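Side-chain contacts in hemolysin BL lytic component L1 (Bacillus cereus, PDB 7NMQ), which probably acts with the other parts of hemolysin BL to form alpha-helical pores that lyse host cell membranes: residues V37-I42 with A164-Q169; N115-T120 with A316-L321; K309-M314 with E345-I350. All coordinates share one frame; numbering follows the deposited sequence.

Interaction 1 (V37-I42 with A164-Q169); sequences VNLSNI and AILAGQ
The torsions of Ile42 and Gln169 turn a methyl and an amide toward each other. In Ile42, CG1 lies anti to the carbonyl carbon (chi1 -66°), which sets CG2 anti to the backbone N. In Gln169, CG is also anti to the carbonyl carbon (chi1 -59°), and the chain beyond it is extended. The amide end therefore reaches across to the loop. Its OE1 lies 3.8 Å from Ile42 CG2, and the two side chains pass at a slant. The other end of this amide, NE2, makes a weak hydrogen bond to Asp43 O.

Deeper in, Leu39 CD2 meets Leu166 CD2 methyl to methyl at 4.2 Å. Both leucines are buried. Leu39 also packs on Leu52 and Ala279, and Leu166 on Ile173. No hydrogen bond joins the two segments.

The loop holds its own shape. Asn38 OD1 accepts from Ser40 N at 3.0 Å, which makes an Asx turn. A type II beta turn follows from Leu39 to Ile42 and brings both apolar side chains to the helix. The arrangement is an interhelical loop packed against the side of the short helix 161-169, at one end of the long helical bundle of a ClyA-like toxin.

Interaction 2 (N115-T120 with A316-L321); sequences NDLITT and ANYTDL. With EDO (1,2-ethanediol), chain F.
Ile118 and Tyr318 pack between two antiparallel helices of the long bundle. The axes of the two short segments approach to 9.7 Å, with 161° between their directions. Ile118 CG1 sits 3.5 Å from Tyr318 CB, and the two side chains run alongside one another, head against tail. Ile118 has CG1 anti to its carbonyl carbon (chi1 -68°) and an extended end. This carries CD1 on to the next residue, where it lies 3.6 Å from Thr319 OG1. There the side chains are roughly perpendicular.

Leu117 touches the tyrosine ring further out, at CE2. Its CD1 lies near the ring plane, at the edge, 4.0 Å from Tyr318 CE2. The side chains meet through carbon contacts and one methyl-to-hydroxyl approach, and no hydrogen bond crosses.

The polar ends are held from outside. Tyr318 OH bonds to Leu5 O in the N-terminal segment, and more weakly to Tyr87 OH. This fixes the far end of the ring, while Phe91 and Ile121 pack against the tyrosine side chain. Thr319 OG1 bonds to Gly315 O in its own helix. Leu117 also touches Tyr87 and Gln90, so helix 45-103 packs against this part of the pair. Leu322 packs on Ile118 and Asn115.

An ethanediol, probably from the crystallisation liquor, lies beside Ile118 on the 115-120 helix. Its O1 comes within 3.4 Å of Ile118 CG2. Its O2 donates a hydrogen bond to Asn115 OD1 at 3.1 Å. The same O2 is hydrogen-bonded to Thr119 OG1, with 2.6 Å between the two oxygens.

Interaction 3 (K309-M314 with E345-I350); sequences KQWNTM and ESWNDI
Trp347 meets Met314 with the edge of its six-membered ring, at CZ2. Met314 reaches in from the facing helix. Its CE lies 3.4 Å from Trp347 CZ2, at the edge and near the ring plane. Its SD lies 4.9 Å from the centroid of the six-membered ring and 87° off the ring normal. This is a Met-aromatic contact made in the plane of the ring and not over its face. Met314 is deposited in two conformers, so these details hold for one of them.

The torsions explain the reach. Met314 has CG anti to its backbone N (chi1 -172°), stays extended at the next bond, and bends at the last one. The bend (chi3 -64°) lays the methyl along the ring edge beside CZ2 and CH2.

Trp311 adds a second partner. Its CH2 lies 3.9 Å from Trp347 CH2, and the two indoles meet obliquely by their outer atoms. Both tryptophans are buried. The nearest pair of CA atoms, in Met314 and Trp347, is still 12.4 Å apart. Long side chains alone span this distance, and no hydrogen bond joins the segments.

The surroundings set the pose of Trp347. Its NE1 bonds to Leu5 O, which satisfies the one polar atom of the buried ring. Tyr87 and Phe91 of helix 45-103 meet the same indole with inclined planes, and Pro7 and Leu10 pack on it too. Ile121 of helix 107-154 touches both Trp311 and Met314. The result is an aromatic cluster in the core of a helical bundle, tying the C-terminal helix 330-357 to the long helix 275-325.

In the fold
Interactions 2 and 3 are neighbours in the bundle, with centres about 12 Å apart. Both are buried and both use helix 275-325. They touch where Tyr318 OH lies 4.0 Å from Trp347 NE1, and both of these atoms bond to Leu5 O. Interaction 2 joins close, antiparallel helices through short aliphatic contacts to a tyrosine. Interaction 3 spans a wider separation with indoles and a methionine. Interaction 1 lies on the opposite side of the chain's centre, about 55 Å from interaction 3 between centres. It is only partly buried, and it joins a loop to a short helix by sparse methyl contacts and one exposed glutamine.

Interaction 1 (V37-I42 with A164-Q169)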
loop_
_atom_site.group_PDB
_atom_site.type_symbol
_atom_site.label_atom_id
_atom_site.label_comp_id
_atom_site.label_asym_id
_atom_site.label_seq_id
_atom_site.Cartn_x
_atom_site.Cartn_y
_atom_site.Cartn_z
ATOM N N VAL A 37 16.356 -13.532 16.372
ATOM C CA VAL A 37 16.429 -15.010 16.204
ATOM C C VAL A 37 17.168 -15.605 17.396
ATOM O O VAL A 37 18.239 -15.136 17.788
ATOM C CB VAL A 37 17.081 -15.393 14.873
ATOM C CG1 VAL A 37 18.540 -14.980 14.754
ATOM C CG2 VAL A 37 16.973 -16.875 14.601
ATOM N N ASN A 38 16.611 -16.688 17.909
ATOM C CA ASN A 38 17.214 -17.428 19.028
ATOM C C ASN A 38 18.068 -18.577 18.489
ATOM O O ASN A 38 17.538 -19.602 18.076
ATOM C CB ASN A 38 16.128 -17.922 19.986
ATOM C CG ASN A 38 16.706 -18.654 21.192
ATOM O OD1 ASN A 38 17.916 -18.829 21.348
ATOM N ND2 ASN A 38 15.814 -19.091 22.044
ATOM N N LEU A 39 19.376 -18.397 18.543
ATOM C CA LEU A 39 20.344 -19.504 18.310
ATOM C C LEU A 39 21.267 -19.652 19.511
ATOM O O LEU A 39 22.431 -20.068 19.349
ATOM C CB LEU A 39 21.111 -19.232 17.023
ATOM C CG LEU A 39 20.285 -19.576 15.788
ATOM C CD1 LEU A 39 20.921 -18.979 14.559
ATOM C CD2 LEU A 39 20.095 -21.087 15.635
ATOM N N SER A 40 20.783 -19.327 20.694
ATOM C CA SER A 40 21.601 -19.445 21.917
ATOM C C SER A 40 21.855 -20.931 22.210
ATOM O O SER A 40 20.960 -21.753 22.001
ATOM C CB SER A 40 20.950 -18.757 23.060
ATOM O OG SER A 40 19.776 -19.449 23.429
ATOM N N ASN A 41 23.063 -21.246 22.667
ATOM C CA ASN A 41 23.501 -22.610 23.063
ATOM C C ASN A 41 23.533 -23.538 21.859
ATOM O O ASN A 41 23.405 -24.749 22.016
ATOM C CB ASN A 41 22.619 -23.214 24.165
ATOM C CG ASN A 41 23.279 -24.406 24.833
ATOM O OD1 ASN A 41 24.432 -24.314 25.225
ATOM N ND2 ASN A 41 22.580 -25.527 24.963
ATOM N N ILE A 42 23.787 -22.990 20.678
ATOM C CA ILE A 42 24.121 -23.775 19.479
ATOM C C ILE A 42 25.501 -23.301 19.073
ATOM O O ILE A 42 25.706 -22.071 18.985
ATOM C CB ILE A 42 23.056 -23.603 18.402
ATOM C CG1 ILE A 42 21.762 -24.221 18.930
ATOM C CG2 ILE A 42 23.494 -24.188 17.061
ATOM C CD1 ILE A 42 20.584 -23.969 18.085
ATOM N N ALA A 164 23.930 -21.763 5.749
ATOM C CA ALA A 164 24.858 -22.828 5.325
ATOM C C ALA A 164 25.542 -23.449 6.553
ATOM O O ALA A 164 25.835 -24.643 6.542
ATOM C CB ALA A 164 25.883 -22.250 4.390
ATOM N N ILE A 165 25.776 -22.673 7.599
ATOM C CA ILE A 165 26.359 -23.246 8.834
ATOM C C ILE A 165 25.332 -24.203 9.433
ATOM O O ILE A 165 25.664 -25.354 9.774
ATOM C CB ILE A 165 26.782 -22.156 9.819
ATOM C CG1 ILE A 165 27.923 -21.351 9.221
ATOM C CG2 ILE A 165 27.138 -22.727 11.176
ATOM C CD1 ILE A 165 28.248 -20.135 9.993
ATOM N N LEU A 166 24.091 -23.791 9.539
ATOM C CA LEU A 166 23.075 -24.672 10.101
ATOM C C LEU A 166 22.870 -25.901 9.204
ATOM O O LEU A 166 22.714 -27.027 9.739
ATOM C CB LEU A 166 21.792 -23.883 10.305
ATOM C CG LEU A 166 21.872 -22.731 11.288
ATOM C CD1 LEU A 166 20.559 -21.966 11.306
ATOM C CD2 LEU A 166 22.228 -23.214 12.684
ATOM N N ALA A 167 22.875 -25.762 7.882
ATOM C CA ALA A 167 22.720 -26.884 6.942
ATOM C C ALA A 167 23.926 -27.823 7.040
ATOM O O ALA A 167 23.789 -29.008 6.770
ATOM C CB ALA A 167 22.567 -26.346 5.532
ATOM N N GLY A 168 25.080 -27.305 7.454
ATOM C CA GLY A 168 26.238 -28.162 7.695
ATOM C C GLY A 168 25.984 -29.071 8.885
ATOM O O GLY A 168 26.479 -30.196 8.916
ATOM N N GLN A 169 25.178 -28.633 9.821
ATOM C CA GLN A 169 24.809 -29.420 11.021
ATOM C C GLN A 169 23.625 -30.357 10.782
ATOM O O GLN A 169 23.541 -31.369 11.499
ATOM C CB GLN A 169 24.459 -28.510 12.193
ATOM C CG GLN A 169 25.592 -27.594 12.585
ATOM C CD GLN A 169 25.284 -26.731 13.778
ATOM O OE1 GLN A 169 24.210 -26.798 14.373
ATOM N NE2 GLN A 169 26.268 -25.930 14.152
#

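Interaction 2 (N115-T120 with A316-L321)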
loop_
_atom_site.group_PDB
_atom_site.type_symbol
_atom_site.label_atom_id
_atom_site.label_comp_id
_atom_site.label_asym_id
_atom_site.label_seq_id
_atom_site.Cartn_x
_atom_site.Cartn_y
_atom_site.Cartn_z
ATOM N N ASN A 115 -8.578 30.118 -11.549
ATOM C CA ASN A 115 -7.153 30.290 -11.182
ATOM C C ASN A 115 -6.888 29.781 -9.756
ATOM O O ASN A 115 -5.833 29.186 -9.539
ATOM C CB ASN A 115 -6.695 31.736 -11.367
ATOM C CG ASN A 115 -5.194 31.817 -11.397
ATOM O OD1 ASN A 115 -4.581 31.229 -12.279
ATOM N ND2 ASN A 115 -4.618 32.422 -10.376
ATOM N N ASP A 116 -7.766 30.047 -8.829
ATOM C CA ASP A 116 -7.574 29.582 -7.430
ATOM C C ASP A 116 -7.548 28.053 -7.412
ATOM O O ASP A 116 -6.757 27.456 -6.670
ATOM C CB ASP A 116 -8.683 30.022 -6.488
ATOM C CG ASP A 116 -8.646 31.485 -6.148
ATOM O OD1 ASP A 116 -7.661 32.186 -6.549
ATOM O OD2 ASP A 116 -9.600 31.928 -5.465
ATOM N N LEU A 117 -8.422 27.419 -8.187
ATOM C CA LEU A 117 -8.457 25.938 -8.224
ATOM C C LEU A 117 -7.166 25.436 -8.870
ATOM O O LEU A 117 -6.625 24.426 -8.364
ATOM C CB LEU A 117 -9.711 25.472 -8.966
ATOM C CG LEU A 117 -10.997 25.767 -8.204
ATOM C CD1 LEU A 117 -12.213 25.523 -9.076
ATOM C CD2 LEU A 117 -11.116 24.943 -6.935
ATOM N N ILE A 118 -6.667 26.087 -9.914
ATOM C CA ILE A 118 -5.371 25.696 -10.528
ATOM C C ILE A 118 -4.259 25.810 -9.493
ATOM O O ILE A 118 -3.354 24.931 -9.483
ATOM C CB ILE A 118 -5.066 26.550 -11.767
ATOM C CG1 ILE A 118 -6.065 26.223 -12.885
ATOM C CG2 ILE A 118 -3.636 26.311 -12.218
ATOM C CD1 ILE A 118 -6.058 27.215 -14.014
ATOM N N THR A 119 -4.275 26.852 -8.679
ATOM C CA THR A 119 -3.237 27.034 -7.648
ATOM C C THR A 119 -3.218 25.773 -6.762
ATOM O O THR A 119 -2.133 25.218 -6.480
ATOM C CB THR A 119 -3.464 28.331 -6.881
ATOM O OG1 THR A 119 -3.302 29.431 -7.783
ATOM C CG2 THR A 119 -2.541 28.467 -5.691
ATOM N N THR A 120 -4.365 25.317 -6.301
ATOM C CA THR A 120 -4.477 24.117 -5.443
ATOM C C THR A 120 -4.000 22.884 -6.191
ATOM O O THR A 120 -3.232 22.082 -5.617
ATOM C CB THR A 120 -5.915 23.896 -4.996
ATOM O OG1 THR A 120 -6.260 25.119 -4.323
ATOM C CG2 THR A 120 -6.064 22.681 -4.103
ATOM N N ALA A 316 -3.707 21.095 -16.615
ATOM C CA ALA A 316 -3.765 21.450 -18.059
ATOM C C ALA A 316 -5.202 21.680 -18.521
ATOM O O ALA A 316 -5.457 22.634 -19.259
ATOM C CB ALA A 316 -3.130 20.394 -18.902
ATOM N N ASN A 317 -6.123 20.858 -18.077
ATOM C CA ASN A 317 -7.541 20.963 -18.479
ATOM C C ASN A 317 -8.131 22.272 -17.927
ATOM O O ASN A 317 -8.823 23.003 -18.637
ATOM C CB ASN A 317 -8.316 19.744 -17.997
ATOM C CG ASN A 317 -7.991 18.486 -18.770
ATOM O OD1 ASN A 317 -7.552 18.542 -19.909
ATOM N ND2 ASN A 317 -8.268 17.338 -18.196
ATOM N N TYR A 318 -7.867 22.608 -16.671
ATOM C CA TYR A 318 -8.381 23.864 -16.088
ATOM C C TYR A 318 -7.692 25.050 -16.739
ATOM O O TYR A 318 -8.339 26.099 -16.899
ATOM C CB TYR A 318 -8.124 23.897 -14.578
ATOM C CG TYR A 318 -9.116 23.155 -13.718
ATOM C CD1 TYR A 318 -9.245 21.776 -13.767
ATOM C CD2 TYR A 318 -9.936 23.842 -12.861
ATOM C CE1 TYR A 318 -10.138 21.081 -12.956
ATOM C CE2 TYR A 318 -10.877 23.181 -12.093
ATOM C CZ TYR A 318 -10.964 21.796 -12.119
ATOM O OH TYR A 318 -11.923 21.191 -11.345
ATOM N N THR A 319 -6.404 24.956 -17.056
ATOM C CA THR A 319 -5.677 26.089 -17.688
ATOM C C THR A 319 -6.214 26.329 -19.096
ATOM O O THR A 319 -6.326 27.470 -19.462
ATOM C CB THR A 319 -4.180 25.814 -17.692
ATOM O OG1 THR A 319 -3.746 25.635 -16.333
ATOM C CG2 THR A 319 -3.401 26.947 -18.306
ATOM N N ASP A 320 -6.641 25.297 -19.794
ATOM C CA ASP A 320 -7.305 25.444 -21.108
ATOM C C ASP A 320 -8.592 26.274 -20.931
ATOM O O ASP A 320 -8.820 27.219 -21.705
ATOM C CB ASP A 320 -7.616 24.089 -21.722
ATOM C CG ASP A 320 -8.107 24.186 -23.135
ATOM O OD1 ASP A 320 -7.393 24.784 -23.970
ATOM O OD2 ASP A 320 -9.231 23.723 -23.357
ATOM N N LEU A 321 -9.415 25.971 -19.925
ATOM C CA LEU A 321 -10.618 26.785 -19.659
ATOM C C LEU A 321 -10.187 28.213 -19.352
ATOM O O LEU A 321 -10.745 29.176 -19.935
ATOM C CB LEU A 321 -11.410 26.174 -18.501
ATOM C CG LEU A 321 -12.644 26.984 -18.064
ATOM C CD1 LEU A 321 -13.559 27.329 -19.245
ATOM C CD2 LEU A 321 -13.399 26.244 -16.955
HETATM C C1 EDO F . -0.894 29.298 -11.810
HETATM O O1 EDO F . -1.912 29.189 -12.797
HETATM C C2 EDO F . -1.437 29.266 -10.423
HETATM O O2 EDO F . -2.816 29.588 -10.349
#

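Interaction 3 (K309-M314 with E345-I350)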
loop_
_atom_site.group_PDB
_atom_site.type_symbol
_atom_site.label_atom_id
_atom_site.label_comp_id
_atom_site.label_asym_id
_atom_site.label_seq_id
_atom_site.Cartn_x
_atom_site.Cartn_y
_atom_site.Cartn_z
ATOM N N LYS A 309 0.592 12.515 -12.177
ATOM C CA LYS A 309 0.201 12.650 -13.594
ATOM C C LYS A 309 -1.248 13.144 -13.676
ATOM O O LYS A 309 -1.517 14.036 -14.515
ATOM C CB LYS A 309 0.368 11.327 -14.335
ATOM C CG LYS A 309 -0.084 11.314 -15.789
ATOM C CD LYS A 309 0.376 10.080 -16.557
ATOM C CE LYS A 309 -0.052 8.788 -15.907
ATOM N NZ LYS A 309 -1.505 8.787 -15.632
ATOM N N GLN A 310 -2.144 12.628 -12.841
ATOM C CA GLN A 310 -3.575 13.011 -12.894
ATOM C C GLN A 310 -3.710 14.468 -12.470
ATOM O O GLN A 310 -4.491 15.206 -13.137
ATOM C CB GLN A 310 -4.484 12.166 -12.037
ATOM C CG GLN A 310 -4.410 10.697 -12.384
ATOM C CD GLN A 310 -4.701 10.339 -13.817
ATOM O OE1 GLN A 310 -5.509 10.965 -14.519
ATOM N NE2 GLN A 310 -4.079 9.252 -14.243
ATOM N N TRP A 311 -2.977 14.908 -11.450
ATOM C CA TRP A 311 -3.061 16.349 -11.076
ATOM C C TRP A 311 -2.518 17.212 -12.214
ATOM O O TRP A 311 -3.093 18.270 -12.490
ATOM C CB TRP A 311 -2.293 16.632 -9.783
ATOM C CG TRP A 311 -2.950 16.224 -8.511
ATOM C CD1 TRP A 311 -2.409 15.356 -7.615
ATOM C CD2 TRP A 311 -4.213 16.645 -7.976
ATOM N NE1 TRP A 311 -3.238 15.237 -6.536
ATOM C CE2 TRP A 311 -4.349 16.038 -6.716
ATOM C CE3 TRP A 311 -5.222 17.513 -8.389
ATOM C CZ2 TRP A 311 -5.470 16.221 -5.918
ATOM C CZ3 TRP A 311 -6.311 17.726 -7.580
ATOM C CH2 TRP A 311 -6.438 17.094 -6.346
ATOM N N ASN A 312 -1.426 16.805 -12.820
ATOM C CA ASN A 312 -0.849 17.592 -13.933
ATOM C C ASN A 312 -1.828 17.677 -15.113
ATOM O O ASN A 312 -1.984 18.765 -15.675
ATOM C CB ASN A 312 0.492 17.029 -14.348
ATOM C CG ASN A 312 1.529 17.231 -13.268
ATOM O OD1 ASN A 312 1.386 18.072 -12.387
ATOM N ND2 ASN A 312 2.602 16.489 -13.377
ATOM N N THR A 313 -2.478 16.587 -15.470
ATOM C CA THR A 313 -3.475 16.565 -16.561
ATOM C C THR A 313 -4.628 17.491 -16.193
ATOM O O THR A 313 -5.100 18.284 -17.070
ATOM C CB THR A 313 -3.950 15.153 -16.859
ATOM O OG1 THR A 313 -2.775 14.437 -17.276
ATOM C CG2 THR A 313 -5.000 15.119 -17.938
ATOM N N MET A 314 -5.064 17.430 -14.950
ATOM C CA MET A 314 -6.199 18.249 -14.497
ATOM C C MET A 314 -5.785 19.728 -14.571
ATOM O O MET A 314 -6.609 20.552 -14.977
ATOM C CB MET A 314 -6.579 17.843 -13.074
ATOM C CG MET A 314 -7.828 18.476 -12.576
ATOM S SD MET A 314 -8.043 18.047 -10.864
ATOM C CE MET A 314 -8.240 16.265 -11.025
ATOM N N GLU A 345 -20.353 16.508 -9.367
ATOM C CA GLU A 345 -20.829 15.143 -9.071
ATOM C C GLU A 345 -19.635 14.197 -8.926
ATOM O O GLU A 345 -19.627 13.388 -7.990
ATOM C CB GLU A 345 -21.845 14.729 -10.128
ATOM C CG GLU A 345 -23.121 15.550 -9.996
ATOM C CD GLU A 345 -24.239 15.319 -11.006
ATOM O OE1 GLU A 345 -24.262 14.229 -11.622
ATOM O OE2 GLU A 345 -25.116 16.227 -11.160
ATOM N N SER A 346 -18.665 14.247 -9.840
ATOM C CA SER A 346 -17.527 13.282 -9.816
ATOM C C SER A 346 -16.634 13.551 -8.586
ATOM O O SER A 346 -16.241 12.597 -7.873
ATOM C CB SER A 346 -16.759 13.278 -11.118
ATOM O OG SER A 346 -16.409 14.589 -11.543
ATOM N N TRP A 347 -16.384 14.807 -8.256
ATOM C CA TRP A 347 -15.619 15.166 -7.042
ATOM C C TRP A 347 -16.362 14.700 -5.788
ATOM O O TRP A 347 -15.710 14.106 -4.902
ATOM C CB TRP A 347 -15.285 16.650 -6.994
ATOM C CG TRP A 347 -14.112 17.000 -7.848
ATOM C CD1 TRP A 347 -14.107 17.680 -9.039
ATOM C CD2 TRP A 347 -12.751 16.605 -7.605
ATOM N NE1 TRP A 347 -12.836 17.761 -9.524
ATOM C CE2 TRP A 347 -11.989 17.098 -8.677
ATOM C CE3 TRP A 347 -12.132 15.913 -6.558
ATOM C CZ2 TRP A 347 -10.624 16.941 -8.744
ATOM C CZ3 TRP A 347 -10.777 15.739 -6.650
ATOM C CH2 TRP A 347 -10.033 16.244 -7.725
ATOM N N ASN A 348 -17.667 14.889 -5.708
ATOM C CA ASN A 348 -18.399 14.447 -4.499
ATOM C C ASN A 348 -18.281 12.921 -4.396
ATOM O O ASN A 348 -18.123 12.402 -3.271
ATOM C CB ASN A 348 -19.843 14.909 -4.535
ATOM C CG ASN A 348 -20.590 14.355 -3.359
ATOM O OD1 ASN A 348 -20.286 14.681 -2.212
ATOM N ND2 ASN A 348 -21.468 13.419 -3.649
ATOM N N ASP A 349 -18.256 12.240 -5.537
ATOM C CA ASP A 349 -18.253 10.757 -5.586
ATOM C C ASP A 349 -16.949 10.185 -5.016
ATOM O O ASP A 349 -16.965 9.069 -4.565
ATOM C CB ASP A 349 -18.510 10.260 -7.011
ATOM C CG ASP A 349 -18.324 8.766 -7.198
ATOM O OD1 ASP A 349 -19.211 8.021 -6.780
ATOM O OD2 ASP A 349 -17.260 8.353 -7.731
ATOM N N ILE A 350 -15.851 10.920 -5.037
ATOM C CA ILE A 350 -14.529 10.408 -4.593
ATOM C C ILE A 350 -14.281 10.772 -3.127
ATOM O O ILE A 350 -13.350 10.238 -2.543
ATOM C CB ILE A 350 -13.430 10.943 -5.527
ATOM C CG1 ILE A 350 -12.202 10.061 -5.523
ATOM C CG2 ILE A 350 -13.063 12.376 -5.223
ATOM C CD1 ILE A 350 -11.160 10.510 -6.501
#